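Local coordinates for triphenylmethane reductase (Citrobacter sp., PDB 2JL1), which probably reduces triphenylmethane dyes with NADPH as hydride donor, binding the cofactor on a Rossmann-type fold of the NmrA-like family, at residues 140-144 against 145-149; 171-175 against 176-180; 273-277 against 278-282. All coordinates share one frame; numbering follows the deposited sequence.

Interaction 1 (140-144 against 145-149). With NAP (NADP nicotinamide-adenine-dinucleotide phosphate), chain B.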
loop_
_atom_site.group_PDB
_atom_site.type_symbol
_atom_site.label_atom_id
_atom_site.label_comp_id
_atom_site.label_asym_id
_atom_site.label_seq_id
_atom_site.Cartn_x
_atom_site.Cartn_y
_atom_site.Cartn_z
ATOM N N ASN A 140 -7.382 -14.470 -0.343
ATOM C CA ASN A 140 -7.369 -15.871 -0.757
ATOM C C ASN A 140 -6.129 -16.603 -0.257
ATOM O O ASN A 140 -5.058 -16.025 -0.195
ATOM C CB ASN A 140 -7.466 -15.991 -2.281
ATOM C CG ASN A 140 -8.843 -15.625 -2.813
ATOM O OD1 ASN A 140 -9.822 -15.534 -2.058
ATOM N ND2 ASN A 140 -8.916 -15.374 -4.109
ATOM N N ALA A 141 -6.301 -17.888 0.071
ATOM C CA ALA A 141 -5.191 -18.808 0.257
ATOM C C ALA A 141 -4.482 -19.095 -1.074
ATOM O O ALA A 141 -5.011 -18.820 -2.160
ATOM C CB ALA A 141 -5.722 -20.139 0.822
ATOM N N LEU A 142 -3.282 -19.669 -0.985
ATOM C CA LEU A 142 -2.698 -20.336 -2.136
ATOM C C LEU A 142 -3.705 -21.332 -2.727
ATOM O O LEU A 142 -4.496 -21.915 -1.988
ATOM C CB LEU A 142 -1.427 -21.069 -1.725
ATOM C CG LEU A 142 -0.310 -20.216 -1.108
ATOM C CD1 LEU A 142 0.807 -21.169 -0.604
ATOM C CD2 LEU A 142 0.233 -19.208 -2.166
ATOM N N TYR A 143 -3.682 -21.505 -4.054
ATOM C CA TYR A 143 -4.558 -22.459 -4.737
ATOM C C TYR A 143 -4.106 -23.899 -4.543
ATOM O O TYR A 143 -2.967 -24.222 -4.817
ATOM C CB TYR A 143 -4.627 -22.178 -6.246
ATOM C CG TYR A 143 -5.081 -20.785 -6.637
ATOM C CD1 TYR A 143 -6.054 -20.122 -5.906
ATOM C CD2 TYR A 143 -4.565 -20.159 -7.776
ATOM C CE1 TYR A 143 -6.491 -18.818 -6.268
ATOM C CE2 TYR A 143 -4.987 -18.873 -8.154
ATOM C CZ TYR A 143 -5.960 -18.223 -7.398
ATOM O OH TYR A 143 -6.400 -16.983 -7.757
ATOM N N THR A 144 -5.014 -24.759 -4.079
ATOM C CA THR A 144 -4.745 -26.204 -4.030
ATOM C C THR A 144 -4.351 -26.700 -5.429
ATOM O O THR A 144 -3.504 -27.584 -5.559
ATOM C CB THR A 144 -5.980 -26.945 -3.543
ATOM O OG1 THR A 144 -6.334 -26.434 -2.260
ATOM C CG2 THR A 144 -5.748 -28.466 -3.444
ATOM N N ASP A 145 -4.943 -26.081 -6.464
ATOM C CA ASP A 145 -4.713 -26.451 -7.885
ATOM C C ASP A 145 -3.263 -26.286 -8.297
ATOM O O ASP A 145 -2.829 -26.930 -9.235
ATOM C CB ASP A 145 -5.573 -25.597 -8.860
ATOM C CG ASP A 145 -6.972 -25.313 -8.342
ATOM O OD1 ASP A 145 -7.119 -24.751 -7.242
ATOM O OD2 ASP A 145 -7.954 -25.608 -9.068
ATOM N N PHE A 146 -2.515 -25.431 -7.592
ATOM C CA PHE A 146 -1.093 -25.230 -7.871
ATOM C C PHE A 146 -0.347 -26.529 -7.594
ATOM O O PHE A 146 0.538 -26.899 -8.352
ATOM C CB PHE A 146 -0.502 -24.070 -7.048
ATOM C CG PHE A 146 0.945 -23.777 -7.360
ATOM C CD1 PHE A 146 1.295 -23.135 -8.554
ATOM C CD2 PHE A 146 1.955 -24.159 -6.479
ATOM C CE1 PHE A 146 2.627 -22.869 -8.859
ATOM C CE2 PHE A 146 3.299 -23.914 -6.784
ATOM C CZ PHE A 146 3.627 -23.255 -7.980
ATOM N N PHE A 147 -0.767 -27.245 -6.548
ATOM C CA PHE A 147 -0.097 -28.460 -6.079
ATOM C C PHE A 147 -0.776 -29.766 -6.572
ATOM O O PHE A 147 -0.141 -30.814 -6.708
ATOM C CB PHE A 147 -0.078 -28.451 -4.544
ATOM C CG PHE A 147 0.431 -27.162 -3.949
ATOM C CD1 PHE A 147 1.781 -26.855 -3.989
ATOM C CD2 PHE A 147 -0.451 -26.244 -3.381
ATOM C CE1 PHE A 147 2.269 -25.656 -3.428
ATOM C CE2 PHE A 147 0.022 -25.044 -2.827
ATOM C CZ PHE A 147 1.371 -24.745 -2.869
ATOM N N VAL A 148 -2.074 -29.691 -6.827
ATOM C CA VAL A 148 -2.863 -30.873 -7.113
ATOM C C VAL A 148 -3.554 -30.656 -8.453
ATOM O O VAL A 148 -4.550 -29.957 -8.550
ATOM C CB VAL A 148 -3.901 -31.148 -6.003
ATOM C CG1 VAL A 148 -4.699 -32.413 -6.312
ATOM C CG2 VAL A 148 -3.218 -31.272 -4.626
ATOM N N ASN A 149 -2.995 -31.271 -9.485
ATOM C CA ASN A 149 -3.433 -31.057 -10.857
ATOM C C ASN A 149 -2.995 -32.283 -11.633
ATOM O O ASN A 149 -2.426 -33.213 -11.031
ATOM C CB ASN A 149 -2.829 -29.758 -11.442
ATOM C CG ASN A 149 -1.319 -29.666 -11.246
ATOM O OD1 ASN A 149 -0.564 -30.523 -11.710
ATOM N ND2 ASN A 149 -0.877 -28.634 -10.540
HETATM P PA NAP B . -4.704 -16.417 -14.434
HETATM O O1A NAP B . -3.255 -16.445 -14.773
HETATM O O2A NAP B . -5.502 -17.529 -14.993
HETATM O O5B NAP B . -5.371 -15.030 -14.853
HETATM C C5B NAP B . -4.734 -13.776 -14.740
HETATM C C4B NAP B . -5.685 -12.806 -15.423
HETATM O O4B NAP B . -5.167 -11.482 -15.395
HETATM C C3B NAP B . -5.843 -13.219 -16.886
HETATM O O3B NAP B . -7.204 -13.203 -17.234
HETATM C C2B NAP B . -5.127 -12.140 -17.647
HETATM O O2B NAP B . -5.790 -11.846 -18.836
HETATM C C1B NAP B . -5.273 -10.962 -16.705
HETATM N N9A NAP B . -4.280 -9.934 -17.043
HETATM C C8A NAP B . -2.926 -10.075 -17.181
HETATM N N7A NAP B . -2.415 -8.864 -17.507
HETATM C C5A NAP B . -3.429 -7.972 -17.599
HETATM C C6A NAP B . -3.470 -6.613 -17.909
HETATM N N6A NAP B . -2.359 -5.940 -18.196
HETATM N N1A NAP B . -4.684 -5.966 -17.915
HETATM C C2A NAP B . -5.844 -6.654 -17.633
HETATM N N3A NAP B . -5.801 -7.994 -17.320
HETATM C C4A NAP B . -4.607 -8.639 -17.312
HETATM O O3 NAP B . -4.807 -16.410 -12.812
HETATM P PN NAP B . -5.836 -17.158 -11.826
HETATM O O1N NAP B . -7.190 -16.887 -12.337
HETATM O O2N NAP B . -5.384 -18.564 -11.630
HETATM O O5D NAP B . -5.661 -16.289 -10.442
HETATM C C5D NAP B . -6.099 -14.938 -10.393
HETATM C C4D NAP B . -5.117 -13.983 -9.707
HETATM O O4D NAP B . -4.780 -14.495 -8.428
HETATM C C3D NAP B . -3.794 -13.843 -10.464
HETATM O O3D NAP B . -3.753 -12.779 -11.381
HETATM C C2D NAP B . -2.751 -13.671 -9.376
HETATM O O2D NAP B . -2.514 -12.329 -9.005
HETATM C C1D NAP B . -3.388 -14.357 -8.186
HETATM N N1N NAP B . -2.704 -15.643 -7.978
HETATM C C2N NAP B . -2.953 -16.289 -6.808
HETATM C C3N NAP B . -2.318 -17.464 -6.526
HETATM C C7N NAP B . -2.566 -18.159 -5.257
HETATM O O7N NAP B . -1.960 -19.440 -5.109
HETATM N N7N NAP B . -3.297 -17.521 -4.335
HETATM C C4N NAP B . -1.480 -18.061 -7.492
HETATM C C5N NAP B . -1.311 -17.446 -8.708
HETATM C C6N NAP B . -1.891 -16.192 -8.925
HETATM P P2B NAP B . -5.362 -12.519 -20.240
HETATM O O1X NAP B . -6.291 -13.695 -20.475
HETATM O O2X NAP B . -3.924 -13.011 -20.232
HETATM O O3X NAP B . -5.553 -11.431 -21.277
#

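Interaction 2 (171-175 against 176-180). With NAP (NADP nicotinamide-adenine-dinucleotide phosphate), chain B.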
loop_
_atom_site.group_PDB
_atom_site.type_symbol
_atom_site.label_atom_id
_atom_site.label_comp_id
_atom_site.label_asym_id
_atom_site.label_seq_id
_atom_site.Cartn_x
_atom_site.Cartn_y
_atom_site.Cartn_z
ATOM N N ASN A 171 -2.683 -24.574 3.955
ATOM C CA ASN A 171 -4.079 -24.163 4.192
ATOM C C ASN A 171 -4.781 -23.806 2.868
ATOM O O ASN A 171 -5.792 -23.069 2.849
ATOM C CB ASN A 171 -4.079 -22.968 5.153
ATOM C CG ASN A 171 -3.421 -21.741 4.532
ATOM O OD1 ASN A 171 -2.977 -21.785 3.359
ATOM N ND2 ASN A 171 -3.352 -20.653 5.291
ATOM N N SER A 172 -4.252 -24.346 1.765
ATOM C CA SER A 172 -4.759 -24.050 0.418
ATOM C C SER A 172 -6.239 -24.374 0.215
ATOM O O SER A 172 -6.805 -25.226 0.894
ATOM C CB SER A 172 -3.924 -24.765 -0.651
ATOM O OG SER A 172 -4.146 -26.179 -0.620
ATOM N N VAL A 173 -6.882 -23.679 -0.707
ATOM C CA VAL A 173 -8.233 -24.065 -1.123
ATOM C C VAL A 173 -8.298 -23.930 -2.646
ATOM O O VAL A 173 -7.557 -23.145 -3.237
ATOM C CB VAL A 173 -9.328 -23.208 -0.447
ATOM C CG1 VAL A 173 -9.451 -23.506 1.058
ATOM C CG2 VAL A 173 -9.045 -21.739 -0.663
ATOM N N THR A 174 -9.196 -24.677 -3.272
ATOM C CA THR A 174 -9.309 -24.702 -4.740
ATOM C C THR A 174 -9.787 -23.334 -5.284
ATOM O O THR A 174 -10.510 -22.594 -4.608
ATOM C CB THR A 174 -10.246 -25.801 -5.231
ATOM O OG1 THR A 174 -11.559 -25.552 -4.738
ATOM C CG2 THR A 174 -9.787 -27.237 -4.758
ATOM N N ARG A 175 -9.371 -23.003 -6.503
ATOM C CA ARG A 175 -9.883 -21.814 -7.215
ATOM C C ARG A 175 -11.388 -21.842 -7.260
ATOM O O ARG A 175 -12.029 -20.800 -7.134
ATOM C CB ARG A 175 -9.415 -21.797 -8.653
ATOM C CG ARG A 175 -8.083 -21.222 -8.867
ATOM C CD ARG A 175 -7.885 -20.988 -10.352
ATOM N NE ARG A 175 -6.457 -20.853 -10.582
ATOM C CZ ARG A 175 -5.677 -21.855 -10.967
ATOM N NH1 ARG A 175 -6.206 -23.044 -11.222
ATOM N NH2 ARG A 175 -4.378 -21.648 -11.128
ATOM N N ASN A 176 -11.945 -23.036 -7.468
ATOM C CA ASN A 176 -13.388 -23.196 -7.543
ATOM C C ASN A 176 -14.092 -22.683 -6.295
ATOM O O ASN A 176 -15.030 -21.907 -6.397
ATOM C CB ASN A 176 -13.788 -24.635 -7.830
ATOM C CG ASN A 176 -15.269 -24.785 -7.938
ATOM O OD1 ASN A 176 -15.883 -25.519 -7.171
ATOM N ND2 ASN A 176 -15.867 -24.051 -8.858
ATOM N N GLU A 177 -13.619 -23.089 -5.123
ATOM C CA GLU A 177 -14.225 -22.638 -3.862
ATOM C C GLU A 177 -13.975 -21.170 -3.576
ATOM O O GLU A 177 -14.846 -20.501 -3.038
ATOM C CB GLU A 177 -13.765 -23.487 -2.673
ATOM C CG GLU A 177 -14.200 -24.937 -2.771
ATOM C CD GLU A 177 -13.723 -25.772 -1.613
ATOM O OE1 GLU A 177 -12.491 -25.853 -1.356
ATOM O OE2 GLU A 177 -14.601 -26.390 -1.004
ATOM N N LEU A 178 -12.803 -20.661 -3.939
ATOM C CA LEU A 178 -12.532 -19.225 -3.794
ATOM C C LEU A 178 -13.427 -18.414 -4.721
ATOM O O LEU A 178 -13.892 -17.332 -4.362
ATOM C CB LEU A 178 -11.079 -18.915 -4.093
ATOM C CG LEU A 178 -10.142 -19.537 -3.069
ATOM C CD1 LEU A 178 -8.679 -19.515 -3.585
ATOM C CD2 LEU A 178 -10.323 -18.846 -1.702
ATOM N N ALA A 179 -13.696 -18.959 -5.904
ATOM C CA ALA A 179 -14.570 -18.292 -6.875
ATOM C C ALA A 179 -16.006 -18.267 -6.394
ATOM O O ALA A 179 -16.734 -17.292 -6.611
ATOM C CB ALA A 179 -14.491 -18.990 -8.221
ATOM N N LEU A 180 -16.417 -19.369 -5.776
ATOM C CA LEU A 180 -17.739 -19.488 -5.161
ATOM C C LEU A 180 -17.910 -18.458 -4.050
ATOM O O LEU A 180 -18.951 -17.805 -3.957
ATOM C CB LEU A 180 -17.976 -20.925 -4.642
ATOM C CG LEU A 180 -19.242 -21.182 -3.837
ATOM C CD1 LEU A 180 -20.522 -20.704 -4.602
ATOM C CD2 LEU A 180 -19.363 -22.662 -3.473
HETATM P PA NAP B . -4.704 -16.417 -14.434
HETATM O O1A NAP B . -3.255 -16.445 -14.773
HETATM O O2A NAP B . -5.502 -17.529 -14.993
HETATM O O5B NAP B . -5.371 -15.030 -14.853
HETATM C C5B NAP B . -4.734 -13.776 -14.740
HETATM C C4B NAP B . -5.685 -12.806 -15.423
HETATM O O4B NAP B . -5.167 -11.482 -15.395
HETATM C C3B NAP B . -5.843 -13.219 -16.886
HETATM O O3B NAP B . -7.204 -13.203 -17.234
HETATM C C2B NAP B . -5.127 -12.140 -17.647
HETATM O O2B NAP B . -5.790 -11.846 -18.836
HETATM C C1B NAP B . -5.273 -10.962 -16.705
HETATM N N9A NAP B . -4.280 -9.934 -17.043
HETATM C C8A NAP B . -2.926 -10.075 -17.181
HETATM N N7A NAP B . -2.415 -8.864 -17.507
HETATM C C5A NAP B . -3.429 -7.972 -17.599
HETATM C C6A NAP B . -3.470 -6.613 -17.909
HETATM N N6A NAP B . -2.359 -5.940 -18.196
HETATM N N1A NAP B . -4.684 -5.966 -17.915
HETATM C C2A NAP B . -5.844 -6.654 -17.633
HETATM N N3A NAP B . -5.801 -7.994 -17.320
HETATM C C4A NAP B . -4.607 -8.639 -17.312
HETATM O O3 NAP B . -4.807 -16.410 -12.812
HETATM P PN NAP B . -5.836 -17.158 -11.826
HETATM O O1N NAP B . -7.190 -16.887 -12.337
HETATM O O2N NAP B . -5.384 -18.564 -11.630
HETATM O O5D NAP B . -5.661 -16.289 -10.442
HETATM C C5D NAP B . -6.099 -14.938 -10.393
HETATM C C4D NAP B . -5.117 -13.983 -9.707
HETATM O O4D NAP B . -4.780 -14.495 -8.428
HETATM C C3D NAP B . -3.794 -13.843 -10.464
HETATM O O3D NAP B . -3.753 -12.779 -11.381
HETATM C C2D NAP B . -2.751 -13.671 -9.376
HETATM O O2D NAP B . -2.514 -12.329 -9.005
HETATM C C1D NAP B . -3.388 -14.357 -8.186
HETATM N N1N NAP B . -2.704 -15.643 -7.978
HETATM C C2N NAP B . -2.953 -16.289 -6.808
HETATM C C3N NAP B . -2.318 -17.464 -6.526
HETATM C C7N NAP B . -2.566 -18.159 -5.257
HETATM O O7N NAP B . -1.960 -19.440 -5.109
HETATM N N7N NAP B . -3.297 -17.521 -4.335
HETATM C C4N NAP B . -1.480 -18.061 -7.492
HETATM C C5N NAP B . -1.311 -17.446 -8.708
HETATM C C6N NAP B . -1.891 -16.192 -8.925
HETATM P P2B NAP B . -5.362 -12.519 -20.240
HETATM O O1X NAP B . -6.291 -13.695 -20.475
HETATM O O2X NAP B . -3.924 -13.011 -20.232
HETATM O O3X NAP B . -5.553 -11.431 -21.277
HETATM O O HOH W 1 -13.802 -27.539 -5.243
#

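Interaction 3 (273-277 against 278-282)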
loop_
_atom_site.group_PDB
_atom_site.type_symbol
_atom_site.label_atom_id
_atom_site.label_comp_id
_atom_site.label_asym_id
_atom_site.label_seq_id
_atom_site.Cartn_x
_atom_site.Cartn_y
_atom_site.Cartn_z
ATOM N N SER A 273 -19.539 -26.524 3.590
ATOM C CA SER A 273 -18.492 -27.559 3.612
ATOM C C SER A 273 -17.463 -27.380 2.509
ATOM O O SER A 273 -17.824 -27.044 1.379
ATOM C CB SER A 273 -19.095 -28.959 3.464
ATOM O OG SER A 273 -19.860 -29.311 4.595
ATOM N N LEU A 274 -16.196 -27.616 2.852
ATOM C CA LEU A 274 -15.086 -27.522 1.919
ATOM C C LEU A 274 -14.836 -28.875 1.268
ATOM O O LEU A 274 -15.131 -29.913 1.843
ATOM C CB LEU A 274 -13.802 -27.086 2.642
ATOM C CG LEU A 274 -13.848 -25.782 3.473
ATOM C CD1 LEU A 274 -12.520 -25.522 4.183
ATOM C CD2 LEU A 274 -14.285 -24.581 2.607
ATOM N N THR A 275 -14.271 -28.840 0.068
ATOM C CA THR A 275 -13.995 -30.035 -0.718
ATOM C C THR A 275 -12.794 -30.739 -0.118
ATOM O O THR A 275 -11.735 -30.138 0.006
ATOM C CB THR A 275 -13.688 -29.639 -2.159
ATOM O OG1 THR A 275 -14.805 -28.892 -2.662
ATOM C CG2 THR A 275 -13.442 -30.864 -3.039
ATOM N N PRO A 276 -12.958 -32.017 0.254
ATOM C CA PRO A 276 -11.861 -32.816 0.785
ATOM C C PRO A 276 -10.715 -32.889 -0.223
ATOM O O PRO A 276 -10.955 -33.003 -1.429
ATOM C CB PRO A 276 -12.497 -34.199 0.942
ATOM C CG PRO A 276 -13.945 -33.938 1.088
ATOM C CD PRO A 276 -14.207 -32.800 0.170
ATOM N N LEU A 277 -9.487 -32.862 0.268
ATOM C CA LEU A 277 -8.299 -32.965 -0.597
ATOM C C LEU A 277 -8.367 -34.192 -1.511
ATOM O O LEU A 277 -8.008 -34.122 -2.691
ATOM C CB LEU A 277 -7.029 -33.000 0.257
ATOM C CG LEU A 277 -5.668 -32.930 -0.443
ATOM C CD1 LEU A 277 -5.493 -31.600 -1.247
ATOM C CD2 LEU A 277 -4.616 -33.052 0.647
ATOM N N LYS A 278 -8.843 -35.311 -0.965
ATOM C CA LYS A 278 -8.932 -36.561 -1.743
ATOM C C LYS A 278 -9.821 -36.413 -2.982
ATOM O O LYS A 278 -9.491 -36.955 -4.040
ATOM C CB LYS A 278 -9.408 -37.743 -0.879
ATOM C CG LYS A 278 -9.182 -39.085 -1.581
ATOM C CD LYS A 278 -9.762 -40.285 -0.842
ATOM C CE LYS A 278 -9.088 -40.502 0.495
ATOM N NZ LYS A 278 -7.617 -40.773 0.373
ATOM N N GLU A 279 -10.939 -35.700 -2.849
ATOM C CA GLU A 279 -11.837 -35.404 -3.986
ATOM C C GLU A 279 -11.145 -34.562 -5.055
ATOM O O GLU A 279 -11.336 -34.772 -6.252
ATOM C CB GLU A 279 -13.136 -34.732 -3.507
ATOM C CG GLU A 279 -14.116 -34.281 -4.615
ATOM C CD GLU A 279 -14.700 -35.414 -5.498
ATOM O OE1 GLU A 279 -14.436 -36.630 -5.264
ATOM O OE2 GLU A 279 -15.462 -35.069 -6.441
ATOM N N THR A 280 -10.317 -33.613 -4.617
ATOM C CA THR A 280 -9.553 -32.791 -5.556
ATOM C C THR A 280 -8.499 -33.640 -6.260
ATOM O O THR A 280 -8.280 -33.482 -7.459
ATOM C CB THR A 280 -8.946 -31.533 -4.843
ATOM O OG1 THR A 280 -10.018 -30.786 -4.237
ATOM C CG2 THR A 280 -8.225 -30.638 -5.835
ATOM N N VAL A 281 -7.849 -34.544 -5.525
ATOM C CA VAL A 281 -6.865 -35.450 -6.141
ATOM C C VAL A 281 -7.561 -36.338 -7.198
ATOM O O VAL A 281 -7.052 -36.511 -8.314
ATOM C CB VAL A 281 -6.087 -36.305 -5.085
ATOM C CG1 VAL A 281 -5.264 -37.403 -5.751
ATOM C CG2 VAL A 281 -5.175 -35.410 -4.212
ATOM N N LYS A 282 -8.736 -36.868 -6.858
ATOM C CA LYS A 282 -9.466 -37.719 -7.800
ATOM C C LYS A 282 -9.807 -36.972 -9.076
ATOM O O LYS A 282 -9.624 -37.512 -10.163
ATOM C CB LYS A 282 -10.727 -38.312 -7.194
ATOM C CG LYS A 282 -10.485 -39.378 -6.158
ATOM C CD LYS A 282 -11.815 -40.031 -5.813
ATOM C CE LYS A 282 -11.796 -40.689 -4.457
ATOM N NZ LYS A 282 -13.079 -41.437 -4.257
HETATM O O HOH W 2 -9.745 -29.822 -1.928
#

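Interaction 1 (140-144 against 145-149)
Thr144 O takes two backbone N-H groups at once, from Val148 N at 2.8 Å, lying in the carbonyl plane, and from Phe147 N, which stands above that plane, while Phe146 N bonds Tyr143 O at 3.1 Å; the chain thus makes a short, weakly bonded helical turn. Beside these bonds the methyl CG2 of Thr144 lies alongside CG2 of Val148 at 4.0 Å, the two side chains pointing the same way. Leu142 CD1 meets the edge of the Phe147 ring, near its plane, 4.3 Å from CZ. The turn follows strand 135-140 of the Rossmann-type sheet, at its C-terminal end, where NADP is bound. The Tyr143 ring lies against the nicotinamide end, with C7N of the cofactor 3.7 Å above the ring plane and over its centre. With CG beside the backbone N (chi1 -57°), the ring carries OH to the ribose side, where it donates to NADP O5D at 2.9 Å. The carboxamide is held by backbone at both ends: N7N donates to Ala141 O at 3.1 Å, and O7N accepts from Tyr143 N at 2.9 Å, which should limit its rotation. Asp145 OD1 accepts from Arg175 N, and Thr144 OG1 is hydrogen-bonded to Ser172 OG.

Interaction 2 (171-175 against 176-180)
Val173 CG2 presses against the branch of Leu178, 3.3 Å from CD2, closer than usual van der Waals contact; as Val173 was modelled in two conformers, the exact closeness is doubtful. The two side chains cross at about a right angle on the buried side of the first turn of helix 175-186. Leu267 also packs on Val173, and Tyr143 on Leu178. The looser, hydrated side is that of Thr174 and Asn176. Thr174, the N-cap residue, turns OG1 between its backbone N and carbonyl carbon (chi1 63°), where it accepts from Glu177 N at 3.2 Å, with an N-H...O angle of 162°. A water 3.0 Å from Thr174 OG1 gives a weak bond to Asn176 OD1. The buried Glu177 side chain passes the same hydroxyl, CG lying 3.3 Å from Thr174 OG1, and its OE2 accepts from Thr275 N. Past the cap, Leu178 N bonds Thr174 O and Ala179 N bonds Arg175 O, beginning the regular helix. Arg175 leaves this turn with its chain extended from CG to NE, and NE donates to NADP O2N at 2.7 Å. This guanidinium, probably cationic, would help to balance the negative charge of the cofactor's diphosphate.

Interaction 3 (273-277 against 278-282)
The N-terminus of helix 277-285, the last helix of the chain, is where Thr275 folds its methyl over the first turn. A chi1 of -57° puts OG1 of Thr275 beside the backbone N and swings CG2 toward the helix, 3.6 Å from Thr280 OG1 and 3.8 Å from Glu279 CG. The Thr275 side chain as a whole crosses that of Thr280 at about a right angle and runs at a slant to that of Glu279. A water bridges Thr275 and Thr280, donating to Thr275 O at 2.8 Å and lying 2.5 Å from Thr280 OG1, a short distance whose exact value is doubtful. Pro276 occupies the N-cap position. It has no side-chain acceptor, and its carbonyl accepts two weak bonds, from Glu279 N at 3.0 Å and Thr280 N at 3.3 Å. One residue on, the pattern is regular: Val281 N donates to Leu277 O at 2.9 Å, while Val281 CG2 rests 3.5 Å from that oxygen. Leu277 packs on Trp204 and Ile212, and Val281 on Leu209 of helix 206-217. Lys278 bends at chi3 and chi4 (-64° and -61°), and its NZ forms a salt bridge with Glu215 of the same helix. Glu279 OE2 bonds Gln283 one turn further along.

In the fold
All three contacts are helix starts, but they differ in depth. Interaction 1 is buried, whereas interactions 2 and 3 are both partly buried, the centre of interaction 3 lying about 17 Å from the chain centre. Interactions 1 and 2 both touch NADP, one at the nicotinamide end and the other at the diphosphate. The chemistry of interaction 3 instead includes a bridging water, weak bonds to a proline carbonyl and a lysine-glutamate salt bridge. Side-chain hydrogen bonds join the first two, and a carboxylate-to-backbone bond ties interaction 2 to interaction 3. Helix 277-285 packs on 140-149 through aliphatic groups, Val148 CG1 lying 3.7 Å from Val281 CG2 and Thr144 CG2 3.8 Å from Leu277 CD1.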